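PDB 2QJ8: Mlr6093 protein from Mesorhizobium loti, which probably acts as a zinc-dependent hydrolase of the succinylglutamate desuccinylase/aspartoacylase family, cleaving linear amide or ester bonds. Local coordinates for residues Ser171-Glu183 and Gly249-Lys261. Sequence-based numbering, arbitrary orientation. Where two conformers were deposited one is given.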
loop_
_atom_site.group_PDB
_atom_site.type_symbol
_atom_site.label_atom_id
_atom_site.label_comp_id
_atom_site.label_asym_id
_atom_site.label_seq_id
_atom_site.Cartn_x
_atom_site.Cartn_y
_atom_site.Cartn_z
ATOM N N SER A 171 9.520 0.300 25.788
ATOM C CA SER A 171 8.536 0.308 24.706
ATOM C C SER A 171 7.267 1.096 25.050
ATOM O O SER A 171 6.814 1.899 24.257
ATOM C CB SER A 171 8.176 -1.120 24.325
ATOM O OG SER A 171 9.307 -1.801 23.799
ATOM N N LYS A 172 6.721 0.869 26.236
ATOM C CA LYS A 172 5.547 1.591 26.724
ATOM C C LYS A 172 5.776 3.098 26.870
ATOM O O LYS A 172 4.850 3.876 26.633
ATOM C CB LYS A 172 5.071 1.004 28.065
ATOM C CG LYS A 172 4.402 -0.370 27.933
ATOM C CD LYS A 172 4.056 -0.951 29.318
ATOM C CE LYS A 172 3.345 -2.300 29.202
ATOM N NZ LYS A 172 3.122 -2.971 30.532
ATOM N N ALA A 173 7.005 3.481 27.249
ATOM C CA ALA A 173 7.442 4.877 27.352
ATOM C C ALA A 173 7.441 5.659 26.008
ATOM O O ALA A 173 7.564 6.873 26.038
ATOM C CB ALA A 173 8.846 4.973 28.017
ATOM N N PHE A 174 7.313 4.977 24.862
ATOM C CA PHE A 174 7.156 5.634 23.550
ATOM C C PHE A 174 5.762 6.278 23.458
ATOM O O PHE A 174 5.569 7.181 22.651
ATOM C CB PHE A 174 7.302 4.664 22.368
ATOM C CG PHE A 174 8.727 4.308 22.004
ATOM C CD1 PHE A 174 9.574 3.699 22.914
ATOM C CD2 PHE A 174 9.190 4.506 20.729
ATOM C CE1 PHE A 174 10.853 3.333 22.566
ATOM C CE2 PHE A 174 10.495 4.143 20.379
ATOM C CZ PHE A 174 11.323 3.574 21.321
ATOM N N LYS A 175 4.810 5.820 24.288
ATOM C CA LYS A 175 3.447 6.301 24.305
ATOM C C LYS A 175 2.725 6.195 22.947
ATOM O O LYS A 175 1.968 7.076 22.575
ATOM C CB LYS A 175 3.373 7.725 24.878
ATOM C CG LYS A 175 4.168 7.913 26.150
ATOM C CD LYS A 175 3.774 9.182 26.890
ATOM C CE LYS A 175 4.741 9.499 28.037
ATOM N NZ LYS A 175 5.190 8.299 28.837
ATOM N N LEU A 176 2.992 5.129 22.192
ATOM C CA LEU A 176 2.275 4.880 20.952
ATOM C C LEU A 176 0.855 4.366 21.300
ATOM O O LEU A 176 0.605 3.940 22.451
ATOM C CB LEU A 176 3.014 3.844 20.098
ATOM C CG LEU A 176 4.313 4.321 19.474
ATOM C CD1 LEU A 176 5.151 3.110 18.955
ATOM C CD2 LEU A 176 4.064 5.351 18.361
ATOM N N PRO A 177 -0.100 4.472 20.351
ATOM C CA PRO A 177 -1.464 3.961 20.543
ATOM C C PRO A 177 -1.586 2.559 21.140
ATOM O O PRO A 177 -2.427 2.354 22.014
ATOM C CB PRO A 177 -2.028 3.989 19.126
ATOM C CG PRO A 177 -1.406 5.165 18.542
ATOM C CD PRO A 177 -0.003 5.224 19.082
ATOM N N VAL A 178 -0.729 1.634 20.704
ATOM C CA VAL A 178 -0.726 0.255 21.182
ATOM C C VAL A 178 0.656 -0.309 21.462
ATOM O O VAL A 178 1.573 -0.126 20.664
ATOM C CB VAL A 178 -1.339 -0.682 20.098
ATOM C CG1 VAL A 178 -1.263 -2.170 20.516
ATOM C CG2 VAL A 178 -2.787 -0.256 19.762
ATOM N N THR A 179 0.824 -0.987 22.592
ATOM C CA THR A 179 2.011 -1.827 22.781
ATOM C C THR A 179 1.406 -3.230 22.727
ATOM O O THR A 179 0.532 -3.537 23.516
ATOM C CB THR A 179 2.800 -1.571 24.096
ATOM O OG1 THR A 179 3.251 -0.214 24.121
ATOM C CG2 THR A 179 4.022 -2.529 24.181
ATOM N N LEU A 180 1.847 -4.076 21.798
ATOM C CA LEU A 180 1.234 -5.394 21.656
ATOM C C LEU A 180 2.118 -6.531 22.117
ATOM O O LEU A 180 3.196 -6.703 21.565
ATOM C CB LEU A 180 0.845 -5.646 20.194
ATOM C CG LEU A 180 0.076 -6.939 19.848
ATOM C CD1 LEU A 180 -1.310 -7.042 20.494
ATOM C CD2 LEU A 180 -0.029 -7.066 18.345
ATOM N N LEU A 181 1.633 -7.308 23.088
ATOM C CA LEU A 181 2.336 -8.505 23.529
ATOM C C LEU A 181 1.912 -9.613 22.559
ATOM O O LEU A 181 0.731 -9.902 22.401
ATOM C CB LEU A 181 2.018 -8.882 24.977
ATOM C CG LEU A 181 2.227 -7.846 26.083
ATOM C CD1 LEU A 181 2.232 -8.575 27.421
ATOM C CD2 LEU A 181 3.511 -7.067 25.930
ATOM N N TRP A 182 2.876 -10.226 21.885
ATOM C CA TRP A 182 2.573 -11.243 20.899
ATOM C C TRP A 182 3.738 -12.211 20.687
ATOM O O TRP A 182 4.790 -11.825 20.204
ATOM C CB TRP A 182 2.198 -10.552 19.575
ATOM C CG TRP A 182 1.790 -11.481 18.447
ATOM C CD1 TRP A 182 1.376 -12.789 18.550
ATOM C CD2 TRP A 182 1.622 -11.126 17.066
ATOM N NE1 TRP A 182 1.054 -13.283 17.314
ATOM C CE2 TRP A 182 1.183 -12.288 16.384
ATOM C CE3 TRP A 182 1.830 -9.960 16.334
ATOM C CZ2 TRP A 182 0.953 -12.310 15.003
ATOM C CZ3 TRP A 182 1.594 -9.981 14.957
ATOM C CH2 TRP A 182 1.170 -11.156 14.313
ATOM N N GLU A 183 3.486 -13.481 20.991
ATOM C CA GLU A 183 4.463 -14.548 20.866
ATOM C C GLU A 183 4.336 -15.143 19.469
ATOM O O GLU A 183 3.863 -16.255 19.283
ATOM C CB GLU A 183 4.240 -15.559 21.990
ATOM C CG GLU A 183 5.311 -16.600 22.118
ATOM C CD GLU A 183 5.195 -17.462 23.393
ATOM O OE1 GLU A 183 4.512 -17.091 24.388
ATOM O OE2 GLU A 183 5.825 -18.530 23.394
ATOM N N GLY A 249 -2.552 5.486 25.148
ATOM C CA GLY A 249 -1.692 4.297 25.187
ATOM C C GLY A 249 -2.402 3.066 25.746
ATOM O O GLY A 249 -2.874 3.095 26.893
ATOM N N GLN A 250 -2.490 1.991 24.951
ATOM C CA GLN A 250 -3.120 0.740 25.378
ATOM C C GLN A 250 -2.108 -0.382 25.287
ATOM O O GLN A 250 -1.330 -0.435 24.339
ATOM C CB GLN A 250 -4.290 0.334 24.473
ATOM C CG GLN A 250 -5.477 1.261 24.421
ATOM C CD GLN A 250 -6.610 0.671 23.589
ATOM O OE1 GLN A 250 -6.862 1.089 22.460
ATOM N NE2 GLN A 250 -7.256 -0.349 24.127
ATOM N N THR A 251 -2.147 -1.282 26.263
ATOM C CA THR A 251 -1.330 -2.488 26.256
ATOM C C THR A 251 -2.276 -3.664 25.975
ATOM O O THR A 251 -3.183 -3.976 26.768
ATOM C CB THR A 251 -0.554 -2.667 27.558
ATOM O OG1 THR A 251 0.168 -1.452 27.814
ATOM C CG2 THR A 251 0.459 -3.833 27.405
ATOM N N LEU A 252 -2.052 -4.304 24.832
ATOM C CA LEU A 252 -2.921 -5.364 24.329
ATOM C C LEU A 252 -2.089 -6.615 24.095
ATOM O O LEU A 252 -0.869 -6.538 24.062
ATOM C CB LEU A 252 -3.576 -4.899 23.015
ATOM C CG LEU A 252 -4.416 -3.612 23.008
ATOM C CD1 LEU A 252 -4.990 -3.325 21.596
ATOM C CD2 LEU A 252 -5.535 -3.670 24.029
ATOM N N GLU A 253 -2.756 -7.760 23.995
ATOM C CA GLU A 253 -2.090 -9.026 23.669
ATOM C C GLU A 253 -2.891 -9.764 22.623
ATOM O O GLU A 253 -4.123 -9.649 22.579
ATOM C CB GLU A 253 -1.836 -9.936 24.891
ATOM C CG GLU A 253 -3.032 -10.485 25.541
ATOM C CD GLU A 253 -2.705 -11.283 26.797
ATOM O OE1 GLU A 253 -1.530 -11.660 27.013
ATOM O OE2 GLU A 253 -3.647 -11.527 27.564
ATOM N N THR A 254 -2.173 -10.534 21.820
ATOM C CA THR A 254 -2.783 -11.333 20.760
ATOM C C THR A 254 -2.292 -12.759 20.902
ATOM O O THR A 254 -1.101 -13.000 21.066
ATOM C CB THR A 254 -2.534 -10.782 19.332
ATOM O OG1 THR A 254 -3.007 -11.727 18.364
ATOM C CG2 THR A 254 -1.107 -10.545 19.060
ATOM N N THR A 255 -3.260 -13.690 20.898
ATOM C CA THR A 255 -3.033 -15.152 21.021
ATOM C C THR A 255 -3.538 -15.789 19.730
ATOM O O THR A 255 -4.178 -15.107 18.924
ATOM C CB THR A 255 -3.747 -15.780 22.276
ATOM O OG1 THR A 255 -5.177 -15.640 22.169
ATOM C CG2 THR A 255 -3.249 -15.118 23.569
ATOM N N SER A 256 -3.273 -17.086 19.534
ATOM C CA SER A 256 -3.651 -17.774 18.274
ATOM C C SER A 256 -5.102 -17.630 17.825
ATOM O O SER A 256 -5.339 -17.427 16.641
ATOM C CB SER A 256 -3.234 -19.241 18.280
ATOM O OG SER A 256 -1.851 -19.305 17.982
ATOM N N SER A 257 -6.052 -17.635 18.755
ATOM C CA SER A 257 -7.471 -17.441 18.391
ATOM C C SER A 257 -7.814 -16.013 17.828
ATOM O O SER A 257 -8.884 -15.819 17.232
ATOM C CB SER A 257 -8.374 -17.784 19.565
ATOM O OG SER A 257 -8.120 -16.947 20.659
ATOM N N ASP A 258 -6.901 -15.054 18.035
ATOM C CA ASP A 258 -7.030 -13.689 17.577
ATOM C C ASP A 258 -6.437 -13.461 16.188
ATOM O O ASP A 258 -6.593 -12.369 15.641
ATOM C CB ASP A 258 -6.292 -12.748 18.530
ATOM C CG ASP A 258 -6.842 -12.735 19.920
ATOM O OD1 ASP A 258 -8.060 -12.585 20.066
ATOM O OD2 ASP A 258 -6.035 -12.776 20.878
ATOM N N GLN A 259 -5.724 -14.454 15.650
ATOM C CA GLN A 259 -5.100 -14.367 14.337
ATOM C C GLN A 259 -6.039 -15.032 13.355
ATOM O O GLN A 259 -6.054 -16.247 13.232
ATOM C CB GLN A 259 -3.737 -15.064 14.344
ATOM C CG GLN A 259 -2.722 -14.407 15.280
ATOM C CD GLN A 259 -1.532 -15.295 15.537
ATOM O OE1 GLN A 259 -1.121 -15.469 16.672
ATOM N NE2 GLN A 259 -1.017 -15.914 14.487
ATOM N N LEU A 260 -6.838 -14.227 12.662
ATOM C CA LEU A 260 -7.837 -14.754 11.754
ATOM C C LEU A 260 -7.206 -15.048 10.364
ATOM O O LEU A 260 -6.454 -14.241 9.816
ATOM C CB LEU A 260 -9.036 -13.797 11.684
ATOM C CG LEU A 260 -9.683 -13.418 13.023
ATOM C CD1 LEU A 260 -10.796 -12.440 12.757
ATOM C CD2 LEU A 260 -10.233 -14.632 13.760
ATOM N N LYS A 261 -7.539 -16.215 9.827
ATOM C CA LYS A 261 -7.015 -16.710 8.554
ATOM C C LYS A 261 -8.160 -16.999 7.579
ATOM O O LYS A 261 -9.282 -17.240 7.993
ATOM C CB LYS A 261 -6.205 -17.996 8.791
ATOM C CG LYS A 261 -4.931 -17.816 9.653
ATOM C CD LYS A 261 -4.364 -19.163 10.114
HETATM O O HOH W 1 -4.603 3.728 22.043
HETATM O O HOH W 2 0.775 -14.460 21.874
#
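Lys-172 meets Thr-251 at about a right angle, and the strand that follows it, 178-182, pairs in parallel with strand 250-254. Strand 178-182 thus lies between strand 152-155, where backbone bonds to Ile-153 and Ser-155 continue the sheet, and strand 250-261, which pairs on with the antiparallel strand 322-329. With CG beside the backbone N and an extended chain beyond, Lys-172 lays CE against Thr-251 OG1 (3.6 Å) and its CG2. Pro-177 O opens the ladder: Gln-250 N reaches it at 3.0 Å from above the carbonyl plane, while water 1 donates to the same oxygen. Val-178 turns CG1 to Leu-252 CD1, 4.0 Å away. Thr-179 sends N to Gln-250 O and accepts Leu-252 N at its O, the latter bond nearly straight. Leu-180 holds CG anti to its backbone N (chi1 -175°), which brings CD1 against the Leu-252 carbonyl, 3.6 Å from Leu-252 O; Ala-327 of strand 322-329 touches both leucines. On the other face, beside Thr-179 and Thr-251, Leu-181 CB packs against Glu-253 CB, and its backbone N donates to Leu-252 O at 2.8 Å. Leu-181 O takes Thr-254 N, the last backbone bond of the ladder. The modelled methyl of Thr-254 lies over one face of the Trp-182 indole but too close to its carbons, so its exact placement is doubtful; Thr-254 OG1 bonds Leu-326 O. Replacing Trp-182 by an alanine would take away the indole N-H and is likely to leave Gln-259 OE1 without this donor. Glu-322 takes the NE2 end of this amide; at the other end Trp-182 NE1 donates to Gln-259 OE1 over 3.1 Å, a bent bond (141°) that meets the oxygen from above its carbonyl plane, with ring and amide planes 66° apart.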